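PDB 5EZ7: flavoenzyme PA4991 from Pseudomonas aeruginosa PAO1, which binds one FAD per monomer and probably acts as an FAD-dependent oxidoreductase of the DAO family, with a physiological substrate still unknown. Local coordinates for residues Pro228-Met233 with Ala286-Glu291; Gln266-Leu271 with Pro385-Ala390. All blocks are in the same frame, centred on the assembly; numbering follows the deposited sequence.

Contacts 1 and 2 lie on the two faces of one mixed beta-sheet, their centres about 14 Å apart. Strands 224-236 and 267-272 are antiparallel neighbours in that sheet, and a probable hydrogen bond from Leu271 N to Val232 O (2.9 Å) joins the two contacts directly. Along the chain the segments alternate: 228-233, 266-271, 286-291, 385-390. Contact 1 fixes helix 285-299 to the face turned from the flavin. Contact 2 brings the C-terminal helix 386-389 onto the flavin side. Leu229, Met231 and Tyr270 belong to the FAD pocket, so one side of the sheet faces the cofactor and carries helix 386-389, and the other is covered by helix 285-299.

Contact 1. Residues Pro228-Met233 with Ala286-Glu291; sequences PLHMVM and AAQIAE. With FAD (flavin-adenine dinucleotide), chain B.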
loop_
_atom_site.group_PDB
_atom_site.type_symbol
_atom_site.label_atom_id
_atom_site.label_comp_id
_atom_site.label_asym_id
_atom_site.label_seq_id
_atom_site.Cartn_x
_atom_site.Cartn_y
_atom_site.Cartn_z
ATOM N N PRO A 228 -9.606 7.190 -9.670
ATOM C CA PRO A 228 -10.271 7.301 -8.375
ATOM C C PRO A 228 -11.056 6.021 -7.967
ATOM O O PRO A 228 -11.400 5.189 -8.803
ATOM C CB PRO A 228 -11.176 8.516 -8.575
ATOM C CG PRO A 228 -11.552 8.431 -10.029
ATOM C CD PRO A 228 -10.345 7.898 -10.738
ATOM N N LEU A 229 -11.239 5.863 -6.669
ATOM C CA LEU A 229 -12.130 4.856 -6.078
ATOM C C LEU A 229 -13.107 5.574 -5.149
ATOM O O LEU A 229 -12.760 6.605 -4.575
ATOM C CB LEU A 229 -11.311 3.835 -5.279
ATOM C CG LEU A 229 -10.584 2.778 -6.120
ATOM C CD1 LEU A 229 -9.614 2.038 -5.251
ATOM C CD2 LEU A 229 -11.524 1.767 -6.761
ATOM N N HIS A 230 -14.322 5.040 -5.002
ATOM C CA HIS A 230 -15.309 5.462 -3.954
ATOM C C HIS A 230 -15.619 4.292 -3.019
ATOM O O HIS A 230 -16.586 3.545 -3.224
ATOM C CB HIS A 230 -16.607 5.937 -4.597
ATOM C CG HIS A 230 -17.461 6.794 -3.710
ATOM N ND1 HIS A 230 -18.629 7.366 -4.154
ATOM C CD2 HIS A 230 -17.300 7.219 -2.437
ATOM C CE1 HIS A 230 -19.153 8.110 -3.198
ATOM N NE2 HIS A 230 -18.361 8.043 -2.146
ATOM N N MET A 231 -14.782 4.139 -2.004
ATOM C CA MET A 231 -14.883 3.042 -1.059
ATOM C C MET A 231 -15.969 3.344 -0.044
ATOM O O MET A 231 -16.200 4.503 0.266
ATOM C CB MET A 231 -13.562 2.874 -0.303
ATOM C CG MET A 231 -12.319 2.620 -1.156
ATOM S SD MET A 231 -12.359 1.119 -2.139
ATOM C CE MET A 231 -12.130 -0.065 -0.806
ATOM N N VAL A 232 -16.606 2.291 0.497
ATOM C CA VAL A 232 -17.683 2.409 1.460
ATOM C C VAL A 232 -17.245 1.730 2.745
ATOM O O VAL A 232 -16.604 0.701 2.715
ATOM C CB VAL A 232 -18.987 1.765 0.938
ATOM C CG1 VAL A 232 -20.126 1.977 1.938
ATOM C CG2 VAL A 232 -19.388 2.390 -0.373
ATOM N N MET A 233 -17.581 2.318 3.886
ATOM C CA MET A 233 -17.273 1.709 5.194
ATOM C C MET A 233 -18.600 1.546 5.963
ATOM O O MET A 233 -19.396 2.498 6.025
ATOM C CB MET A 233 -16.324 2.591 6.014
ATOM C CG MET A 233 -14.908 2.732 5.477
ATOM S SD MET A 233 -13.859 3.946 6.341
ATOM C CE MET A 233 -14.541 5.473 5.776
ATOM N N ALA A 286 -24.583 9.564 -0.455
ATOM C CA ALA A 286 -25.850 8.945 -0.129
ATOM C C ALA A 286 -26.282 7.886 -1.134
ATOM O O ALA A 286 -26.712 6.821 -0.744
ATOM C CB ALA A 286 -26.937 10.005 0.025
ATOM N N ALA A 287 -26.200 8.201 -2.418
ATOM C CA ALA A 287 -26.413 7.208 -3.475
ATOM C C ALA A 287 -25.440 6.016 -3.347
ATOM O O ALA A 287 -25.840 4.866 -3.500
ATOM C CB ALA A 287 -26.289 7.864 -4.848
ATOM N N GLN A 288 -24.173 6.295 -3.028
ATOM C CA GLN A 288 -23.183 5.212 -2.860
ATOM C C GLN A 288 -23.445 4.344 -1.633
ATOM O O GLN A 288 -23.344 3.116 -1.711
ATOM C CB GLN A 288 -21.749 5.760 -2.854
ATOM C CG GLN A 288 -20.665 4.698 -2.720
ATOM C CD GLN A 288 -20.528 3.788 -3.931
ATOM O OE1 GLN A 288 -21.470 3.574 -4.703
ATOM N NE2 GLN A 288 -19.341 3.247 -4.101
ATOM N N ILE A 289 -23.795 4.988 -0.520
ATOM C CA ILE A 289 -24.268 4.286 0.671
ATOM C C ILE A 289 -25.506 3.476 0.366
ATOM O O ILE A 289 -25.551 2.314 0.684
ATOM C CB ILE A 289 -24.508 5.256 1.842
ATOM C CG1 ILE A 289 -23.132 5.635 2.439
ATOM C CG2 ILE A 289 -25.433 4.669 2.925
ATOM C CD1 ILE A 289 -23.157 6.950 3.221
ATOM N N ALA A 290 -26.490 4.079 -0.274
ATOM C CA ALA A 290 -27.734 3.373 -0.566
ATOM C C ALA A 290 -27.494 2.134 -1.440
ATOM O O ALA A 290 -28.099 1.092 -1.198
ATOM C CB ALA A 290 -28.751 4.300 -1.209
ATOM N N GLU A 291 -26.594 2.253 -2.419
ATOM C CA GLU A 291 -26.178 1.124 -3.279
ATOM C C GLU A 291 -25.515 -0.009 -2.451
ATOM O O GLU A 291 -25.839 -1.211 -2.574
ATOM C CB GLU A 291 -25.213 1.634 -4.359
ATOM C CG GLU A 291 -24.712 0.597 -5.346
ATOM C CD GLU A 291 -25.823 -0.021 -6.207
ATOM O OE1 GLU A 291 -26.819 0.659 -6.539
ATOM O OE2 GLU A 291 -25.722 -1.216 -6.552
HETATM P PA FAD B . 1.456 5.900 -1.000
HETATM O O1A FAD B . 0.962 4.930 0.023
HETATM O O2A FAD B . 0.517 6.888 -1.635
HETATM O O5B FAD B . 2.677 6.668 -0.340
HETATM C C5B FAD B . 3.250 7.824 -0.916
HETATM C C4B FAD B . 3.831 8.616 0.236
HETATM O O4B FAD B . 4.604 9.711 -0.284
HETATM C C3B FAD B . 2.732 9.183 1.140
HETATM O O3B FAD B . 2.924 8.773 2.496
HETATM C C2B FAD B . 2.874 10.683 0.962
HETATM O O2B FAD B . 2.559 11.456 2.117
HETATM C C1B FAD B . 4.335 10.833 0.531
HETATM N N9A FAD B . 4.588 12.045 -0.257
HETATM C C8A FAD B . 3.826 12.526 -1.254
HETATM N N7A FAD B . 4.364 13.659 -1.738
HETATM C C5A FAD B . 5.488 13.906 -1.056
HETATM C C6A FAD B . 6.515 14.957 -1.079
HETATM N N6A FAD B . 6.408 15.950 -1.974
HETATM N N1A FAD B . 7.540 14.872 -0.214
HETATM C C2A FAD B . 7.627 13.861 0.670
HETATM N N3A FAD B . 6.719 12.866 0.752
HETATM C C4A FAD B . 5.644 12.845 -0.074
HETATM N N1 FAD B . -3.077 -3.116 -3.257
HETATM C C2 FAD B . -3.057 -4.417 -2.897
HETATM O O2 FAD B . -2.058 -5.114 -3.198
HETATM N N3 FAD B . -4.069 -4.993 -2.225
HETATM C C4 FAD B . -5.163 -4.322 -1.874
HETATM O O4 FAD B . -6.084 -4.874 -1.241
HETATM C C4X FAD B . -5.259 -2.902 -2.230
HETATM N N5 FAD B . -6.343 -2.173 -1.904
HETATM C C5X FAD B . -6.414 -0.868 -2.224
HETATM C C6 FAD B . -7.542 -0.148 -1.854
HETATM C C7 FAD B . -7.654 1.193 -2.160
HETATM C C7M FAD B . -8.874 1.953 -1.734
HETATM C C8 FAD B . -6.543 1.877 -2.869
HETATM C C8M FAD B . -6.598 3.348 -3.222
HETATM C C9 FAD B . -5.426 1.154 -3.246
HETATM C C9A FAD B . -5.304 -0.204 -2.955
HETATM N N10 FAD B . -4.163 -0.972 -3.320
HETATM C C10 FAD B . -4.110 -2.322 -2.956
HETATM C "C1'" FAD B . -3.029 -0.382 -4.012
HETATM C "C2'" FAD B . -2.069 0.156 -2.966
HETATM O "O2'" FAD B . -2.761 0.861 -1.927
HETATM C "C3'" FAD B . -1.012 1.046 -3.605
HETATM O "O3'" FAD B . -0.526 0.399 -4.799
HETATM C "C4'" FAD B . 0.152 1.285 -2.647
HETATM O "O4'" FAD B . -0.296 1.456 -1.302
HETATM C "C5'" FAD B . 0.945 2.518 -3.035
HETATM O "O5'" FAD B . 2.110 2.605 -2.205
HETATM P P FAD B . 3.059 3.884 -2.338
HETATM O O1P FAD B . 4.013 3.888 -1.172
HETATM O O2P FAD B . 3.577 3.873 -3.731
HETATM O O3P FAD B . 2.023 5.107 -2.281
#
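Gln288 NE2 donates two hydrogen bonds, one to the backbone O of His230 at 2.9 Å and one to the backbone O of Ile275. Gln288 OE1 accepts from Arg283 NE. The bond to His230 O is bent, with an N-H...O angle of 144°. The acceptor lies close to the amide plane of Gln288, while NE2 is tilted 19° from the carbonyl plane. These partners fix the rotation of the buried amide.

Gln288 leaves its helix with CG anti to the backbone N (chi1 -179°), which lays Gln288 CG over one face of the His230 imidazole in a CH-pi contact, 3.8 Å from the ring centroid. The bend at chi2 then turns the amide toward His230 O. Gln288 CB approaches the rim at His230 CE1 (3.5 Å). Both ring nitrogens have partners, ND1 with Gly280 O and NE2 with Thr312 OG1. Val232 CG2 packs against Gln288 CG (3.5 Å).

Met231 and Leu229 alternate with these residues and face the flavin. Met231 CG and Leu229 CD1 each reach the C7M methyl of FAD. Strand 224-236 thus runs between strands 267-272 and 309-320, with helix 285-299 packed on its side away from the cofactor.

Contact 2. Residues Gln266-Leu271 with Pro385-Ala390; sequences QSVWYL and PAWEVA
Trp387 and Tyr270 meet in an edge-to-face (T-shaped) pair. The six-membered ring of the indole points its edge at the tyrosine face, with planes at 61° and centroids 4.7 Å apart. Trp387 CZ3 makes the central approach, standing over the middle of the phenol ring and coming to 3.4 Å from Tyr270 CD2. Trp387 CH2 follows along the same edge and lies 3.6 Å from Tyr270 CD2.

With chi1 at -167° the Tyr270 ring extends away from the backbone N, out from the strand and across the path of the indole. Its OH is hydrogen-bonded to Lys48 O, so the far end of the ring is held too. Nearer the backbone, Val268 packs its CG2 on Trp387 CB at 3.7 Å. The Trp387 side chain therefore meets one strand at two residues, its CB on Val268 and its ring edge on Tyr270. Pro385 CB lies 3.4 Å above one face of the Trp387 indole, and the His260 ring also meets Trp387.

Segment 386-389 is a short helix near the C-terminus, set on the sheet of an FAD-dependent oxidoreductase of the DAO family. Tyr270 touches FAD and lines the flavin pocket, and Trp387 backs it from behind, consistent with a second-shell place.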
loop_
_atom_site.group_PDB
_atom_site.type_symbol
_atom_site.label_atom_id
_atom_site.label_comp_id
_atom_site.label_asym_id
_atom_site.label_seq_id
_atom_site.Cartn_x
_atom_site.Cartn_y
_atom_site.Cartn_z
ATOM N N GLN A 266 -15.928 -2.634 18.163
ATOM C CA GLN A 266 -16.739 -2.899 17.003
ATOM C C GLN A 266 -15.805 -3.261 15.853
ATOM O O GLN A 266 -14.588 -3.393 16.063
ATOM C CB GLN A 266 -17.606 -1.678 16.697
ATOM C CG GLN A 266 -18.633 -1.430 17.784
ATOM C CD GLN A 266 -19.707 -0.407 17.428
ATOM O OE1 GLN A 266 -19.826 0.075 16.289
ATOM N NE2 GLN A 266 -20.529 -0.098 18.415
ATOM N N SER A 267 -16.397 -3.477 14.672
ATOM C CA SER A 267 -15.693 -3.778 13.438
ATOM C C SER A 267 -16.178 -2.892 12.371
ATOM O O SER A 267 -17.249 -2.310 12.476
ATOM C CB SER A 267 -15.988 -5.175 12.947
ATOM O OG SER A 267 -15.776 -6.077 13.975
ATOM N N VAL A 268 -15.405 -2.853 11.301
ATOM C CA VAL A 268 -15.803 -2.131 10.123
ATOM C C VAL A 268 -15.601 -3.052 8.931
ATOM O O VAL A 268 -14.557 -3.696 8.809
ATOM C CB VAL A 268 -14.978 -0.832 9.927
ATOM C CG1 VAL A 268 -15.365 -0.115 8.648
ATOM C CG2 VAL A 268 -15.163 0.104 11.123
ATOM N N TRP A 269 -16.617 -3.111 8.081
ATOM C CA TRP A 269 -16.525 -3.756 6.782
ATOM C C TRP A 269 -16.186 -2.681 5.774
ATOM O O TRP A 269 -16.937 -1.727 5.612
ATOM C CB TRP A 269 -17.869 -4.380 6.347
ATOM C CG TRP A 269 -18.182 -5.729 6.882
ATOM C CD1 TRP A 269 -17.323 -6.605 7.479
ATOM C CD2 TRP A 269 -19.451 -6.394 6.810
ATOM N NE1 TRP A 269 -17.981 -7.765 7.799
ATOM C CE2 TRP A 269 -19.292 -7.661 7.398
ATOM C CE3 TRP A 269 -20.719 -6.032 6.307
ATOM C CZ2 TRP A 269 -20.360 -8.583 7.503
ATOM C CZ3 TRP A 269 -21.781 -6.946 6.414
ATOM C CH2 TRP A 269 -21.586 -8.203 7.003
ATOM N N TYR A 270 -15.098 -2.888 5.067
ATOM C CA TYR A 270 -14.577 -1.973 4.081
ATOM C C TYR A 270 -14.862 -2.580 2.710
ATOM O O TYR A 270 -14.448 -3.719 2.438
ATOM C CB TYR A 270 -13.078 -1.839 4.342
ATOM C CG TYR A 270 -12.353 -0.727 3.651
ATOM C CD1 TYR A 270 -12.969 0.464 3.330
ATOM C CD2 TYR A 270 -10.989 -0.847 3.371
ATOM C CE1 TYR A 270 -12.261 1.495 2.698
ATOM C CE2 TYR A 270 -10.287 0.166 2.746
ATOM C CZ TYR A 270 -10.928 1.341 2.404
ATOM O OH TYR A 270 -10.227 2.365 1.782
ATOM N N LEU A 271 -15.573 -1.833 1.866
ATOM C CA LEU A 271 -16.030 -2.336 0.600
ATOM C C LEU A 271 -15.359 -1.679 -0.586
ATOM O O LEU A 271 -15.593 -0.496 -0.851
ATOM C CB LEU A 271 -17.544 -2.138 0.448
ATOM C CG LEU A 271 -18.525 -2.462 1.580
ATOM C CD1 LEU A 271 -19.944 -2.211 1.077
ATOM C CD2 LEU A 271 -18.426 -3.893 2.077
ATOM N N PRO A 385 -5.892 4.687 10.249
ATOM C CA PRO A 385 -6.835 4.230 9.233
ATOM C C PRO A 385 -8.121 5.063 9.221
ATOM O O PRO A 385 -8.512 5.559 10.239
ATOM C CB PRO A 385 -7.121 2.808 9.674
ATOM C CG PRO A 385 -6.905 2.814 11.154
ATOM C CD PRO A 385 -5.762 3.731 11.362
ATOM N N ALA A 386 -8.744 5.230 8.068
ATOM C CA ALA A 386 -10.012 6.033 7.916
ATOM C C ALA A 386 -11.197 5.578 8.834
ATOM O O ALA A 386 -11.947 6.391 9.357
ATOM C CB ALA A 386 -10.440 6.020 6.461
ATOM N N TRP A 387 -11.303 4.283 9.071
ATOM C CA TRP A 387 -12.287 3.739 10.015
ATOM C C TRP A 387 -12.163 4.249 11.467
ATOM O O TRP A 387 -13.177 4.251 12.200
ATOM C CB TRP A 387 -12.364 2.199 10.003
ATOM C CG TRP A 387 -11.153 1.438 9.712
ATOM C CD1 TRP A 387 -10.351 0.822 10.591
ATOM C CD2 TRP A 387 -10.643 1.129 8.420
ATOM N NE1 TRP A 387 -9.333 0.183 9.931
ATOM C CE2 TRP A 387 -9.510 0.346 8.593
ATOM C CE3 TRP A 387 -11.042 1.453 7.128
ATOM C CZ2 TRP A 387 -8.743 -0.092 7.531
ATOM C CZ3 TRP A 387 -10.289 1.002 6.078
ATOM C CH2 TRP A 387 -9.159 0.247 6.279
ATOM N N GLU A 388 -10.973 4.676 11.897
ATOM C CA GLU A 388 -10.874 5.354 13.185
ATOM C C GLU A 388 -11.218 6.831 13.070
ATOM O O GLU A 388 -11.846 7.377 13.958
ATOM C CB GLU A 388 -9.529 5.099 13.881
ATOM C CG GLU A 388 -9.318 3.622 14.266
ATOM C CD GLU A 388 -10.261 3.085 15.369
ATOM O OE1 GLU A 388 -10.335 1.830 15.510
ATOM O OE2 GLU A 388 -10.921 3.875 16.113
ATOM N N VAL A 389 -10.902 7.466 11.957
ATOM C CA VAL A 389 -11.179 8.908 11.799
ATOM C C VAL A 389 -12.636 9.192 11.386
ATOM O O VAL A 389 -13.234 10.174 11.826
ATOM C CB VAL A 389 -10.190 9.549 10.781
ATOM C CG1 VAL A 389 -10.397 11.065 10.697
ATOM C CG2 VAL A 389 -8.733 9.226 11.149
ATOM N N ALA A 390 -13.209 8.327 10.553
ATOM C CA ALA A 390 -14.554 8.575 9.976
ATOM C C ALA A 390 -15.693 8.370 10.991
ATOM O O ALA A 390 -16.728 8.990 10.898
ATOM C CB ALA A 390 -14.781 7.726 8.723
#